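Local coordinates for extrinsic protein in photosystem II (Chaetoceros gracilis, PDB 4K7B) that is an extrinsic subunit of diatom photosystem II and probably binds the membrane-embedded complex to support its oxygen-evolving function, at residues A[18-23]-A[84-89]. Numbering follows the deposited sequence.
Sequences DRIAAL and DAYMAA. With SO4 (sulfate ion), chain C.
Ile20 meets the edge of the Tyr86 ring, and the two side chains cross at about a right angle. Two branches of Ile20 share the work: Ile20 CD1 lies 3.7 Å from Tyr86 CE2, and Ile20 CG2, close to the ring plane, 3.9 Å from that same Tyr86 carbon. Tyr86 reaches across because its CG stands anti to the backbone N (chi1 174°), and its hydroxyl is hydrogen-bonded to Asn46, which satisfies a buried polar group. Beside this pair Met87 runs past Ile20 in the opposite direction, its CG 4.2 Å from Ile20 CG2. A bend at chi3 (57°) brings the methyl end over Ala21, with Met87 CE 4.0 Å from Ala21 CB. All four residues are buried, near the centre of the chain, and join helix 6-21 to helix 76-89 in an all-helical core, consistent with the PsbQ-like clan of the Psb31 family; Phe42 and Phe45 of helix 39-49 extend the apolar cluster. Away from this packed side, Arg19 is partly exposed and does not touch segment 84-89. It grips a sulfate, probably from the crystallisation liquor, through NH1 to O1 (2.9 Å) and NH2 to O4 (2.8 Å, N-H...O angle 161°), and its NE forms a salt bridge with Glu38. With an alanine here, Glu38 would probably be left without this charge partner and the sulfate held less firmly, by Asn40 without the guanidinium.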
ATOM      1  N   ASP A  18      -2.154   5.357  -4.094  1.00 10.96           N
ATOM      2  CA  ASP A  18      -3.531   5.310  -3.593  1.00 11.47           C
ATOM      3  C   ASP A  18      -4.048   3.870  -3.526  1.00 11.49           C
ATOM      4  O   ASP A  18      -4.752   3.512  -2.566  1.00 11.38           O
ATOM      5  CB  ASP A  18      -4.480   6.184  -4.416  1.00 10.26           C
ATOM      6  CG  ASP A  18      -4.251   7.669  -4.198  1.00 13.32           C
ATOM      7  OD1 ASP A  18      -3.461   8.053  -3.299  1.00 15.44           O
ATOM      8  OD2 ASP A  18      -4.878   8.459  -4.938  1.00 15.89           O
ATOM      9  N   ARG A  19      -3.699   3.049  -4.520  1.00 10.31           N
ATOM     10  CA  ARG A  19      -4.071   1.626  -4.433  1.00 10.54           C
ATOM     11  C   ARG A  19      -3.490   0.974  -3.178  1.00 12.17           C
ATOM     12  O   ARG A  19      -4.150   0.163  -2.505  1.00 12.05           O
ATOM     13  CB  ARG A  19      -3.649   0.863  -5.694  1.00 11.10           C
ATOM     14  CG  ARG A  19      -4.518   1.183  -6.901  1.00 12.00           C
ATOM     15  CD  ARG A  19      -4.047   0.527  -8.201  1.00 11.45           C
ATOM     16  NE  ARG A  19      -3.846  -0.923  -8.078  1.00 18.50           N
ATOM     17  CZ  ARG A  19      -3.431  -1.712  -9.071  1.00 19.77           C
ATOM     18  NH1 ARG A  19      -3.179  -1.199 -10.272  1.00 20.31           N
ATOM     19  NH2 ARG A  19      -3.258  -3.023  -8.873  1.00 16.98           N
ATOM     20  N   ILE A  20      -2.256   1.335  -2.849  1.00  9.76           N
ATOM     21  CA  ILE A  20      -1.620   0.778  -1.661  1.00 12.18           C
ATOM     22  C   ILE A  20      -2.259   1.305  -0.364  1.00 10.91           C
ATOM     23  O   ILE A  20      -2.524   0.536   0.558  1.00 12.03           O
ATOM     24  CB  ILE A  20      -0.093   1.019  -1.701  1.00 11.08           C
ATOM     25  CG1 ILE A  20       0.504   0.237  -2.876  1.00 11.08           C
ATOM     26  CG2 ILE A  20       0.551   0.661  -0.378  1.00 13.29           C
ATOM     27  CD1 ILE A  20       1.888   0.717  -3.286  1.00 13.50           C
ATOM     28  N   ALA A  21      -2.552   2.594  -0.313  1.00 10.00           N
ATOM     29  CA  ALA A  21      -3.172   3.166   0.870  1.00 10.37           C
ATOM     30  C   ALA A  21      -4.557   2.579   1.106  1.00 10.39           C
ATOM     31  O   ALA A  21      -4.985   2.433   2.253  1.00 13.66           O
ATOM     32  CB  ALA A  21      -3.257   4.687   0.733  1.00 12.13           C
ATOM     33  N   ALA A  22      -5.252   2.248   0.017  1.00 10.29           N
ATOM     34  CA  ALA A  22      -6.606   1.712   0.110  1.00 11.83           C
ATOM     35  C   ALA A  22      -6.641   0.341   0.776  1.00 13.43           C
ATOM     36  O   ALA A  22      -7.722  -0.142   1.128  1.00 15.86           O
ATOM     37  CB  ALA A  22      -7.251   1.645  -1.277  1.00 14.09           C
ATOM     38  N   LEU A  23      -5.476  -0.288   0.926  1.00 11.23           N
ATOM     39  CA  LEU A  23      -5.400  -1.586   1.598  1.00 13.52           C
ATOM     40  C   LEU A  23      -5.555  -1.516   3.119  1.00 13.67           C
ATOM     41  O   LEU A  23      -5.522  -2.555   3.766  1.00 14.59           O
ATOM     42  CB  LEU A  23      -4.086  -2.306   1.259  1.00 11.58           C
ATOM     43  CG  LEU A  23      -3.973  -2.743  -0.198  1.00 11.11           C
ATOM     44  CD1 LEU A  23      -2.551  -3.173  -0.533  1.00 13.10           C
ATOM     45  CD2 LEU A  23      -4.961  -3.856  -0.482  1.00 14.51           C
ATOM     46  N   ASP A  84       2.782  -0.391   7.261  1.00 15.53           N
ATOM     47  CA  ASP A  84       2.965   0.958   7.773  1.00 14.98           C
ATOM     48  C   ASP A  84       4.393   1.446   7.514  1.00 15.66           C
ATOM     49  O   ASP A  84       4.594   2.608   7.161  1.00 17.12           O
ATOM     50  CB  ASP A  84       2.658   1.026   9.271  1.00 17.02           C
ATOM     51  CG  ASP A  84       1.186   0.821   9.586  1.00 19.43           C
ATOM     52  OD1 ASP A  84       0.343   0.911   8.660  1.00 19.02           O
ATOM     53  OD2 ASP A  84       0.872   0.570  10.772  1.00 22.37           O
ATOM     54  N   ALA A  85       5.379   0.575   7.687  1.00 15.55           N
ATOM     55  CA  ALA A  85       6.768   0.976   7.444  1.00 16.64           C
ATOM     56  C   ALA A  85       6.995   1.346   5.981  1.00 15.85           C
ATOM     57  O   ALA A  85       7.680   2.332   5.675  1.00 17.13           O
ATOM     58  CB  ALA A  85       7.733  -0.125   7.873  1.00 17.67           C
ATOM     59  N   TYR A  86       6.411   0.558   5.082  1.00 12.84           N
ATOM     60  CA  TYR A  86       6.517   0.810   3.651  1.00 13.65           C
ATOM     61  C   TYR A  86       5.872   2.148   3.294  1.00 12.88           C
ATOM     62  O   TYR A  86       6.454   2.972   2.577  1.00 13.60           O
ATOM     63  CB  TYR A  86       5.853  -0.331   2.877  1.00 13.36           C
ATOM     64  CG  TYR A  86       5.765  -0.136   1.381  1.00 12.83           C
ATOM     65  CD1 TYR A  86       6.873  -0.310   0.571  1.00 15.43           C
ATOM     66  CD2 TYR A  86       4.561   0.207   0.776  1.00 14.95           C
ATOM     67  CE1 TYR A  86       6.793  -0.148  -0.800  1.00 14.06           C
ATOM     68  CE2 TYR A  86       4.473   0.381  -0.598  1.00 17.10           C
ATOM     69  CZ  TYR A  86       5.594   0.198  -1.379  1.00 14.37           C
ATOM     70  OH  TYR A  86       5.524   0.352  -2.740  1.00 13.83           O
ATOM     71  N   MET A  87       4.663   2.372   3.793  1.00 13.46           N
ATOM     72  CA  MET A  87       4.024   3.646   3.507  1.00 13.57           C
ATOM     73  C   MET A  87       4.780   4.841   4.052  1.00 13.36           C
ATOM     74  O   MET A  87       4.957   5.841   3.346  1.00 13.70           O
ATOM     75  CB  MET A  87       2.576   3.640   3.963  1.00 14.32           C
ATOM     76  CG  MET A  87       1.734   2.809   3.004  1.00 18.56           C
ATOM     77  SD  MET A  87       0.011   2.762   3.435  1.00 18.56           S
ATOM     78  CE  MET A  87      -0.391   4.504   3.466  1.00 11.47           C
ATOM     79  N   ALA A  88       5.252   4.740   5.293  1.00 15.36           N
ATOM     80  CA  ALA A  88       5.960   5.863   5.901  1.00 15.62           C
ATOM     81  C   ALA A  88       7.261   6.153   5.158  1.00 16.90           C
ATOM     82  O   ALA A  88       7.588   7.312   4.893  1.00 19.93           O
ATOM     83  CB  ALA A  88       6.237   5.583   7.363  1.00 17.76           C
ATOM     84  N   ALA A  89       7.990   5.099   4.805  1.00 16.35           N
ATOM     85  CA  ALA A  89       9.292   5.271   4.167  1.00 15.63           C
ATOM     86  C   ALA A  89       9.165   5.846   2.765  1.00 16.86           C
ATOM     87  O   ALA A  89      10.094   6.466   2.251  1.00 20.34           O
ATOM     88  CB  ALA A  89      10.044   3.944   4.128  1.00 14.82           C
TER
HETATM   89  S   SO4 C 202      -3.443  -4.375 -12.389  1.00 36.94           S
HETATM   90  O1  SO4 C 202      -3.409  -2.918 -12.562  1.00 29.96           O
HETATM   91  O2  SO4 C 202      -4.813  -4.863 -12.546  1.00 39.24           O
HETATM   92  O3  SO4 C 202      -2.584  -4.980 -13.410  1.00 40.72           O
HETATM   93  O4  SO4 C 202      -2.964  -4.757 -11.057  1.00 27.70           O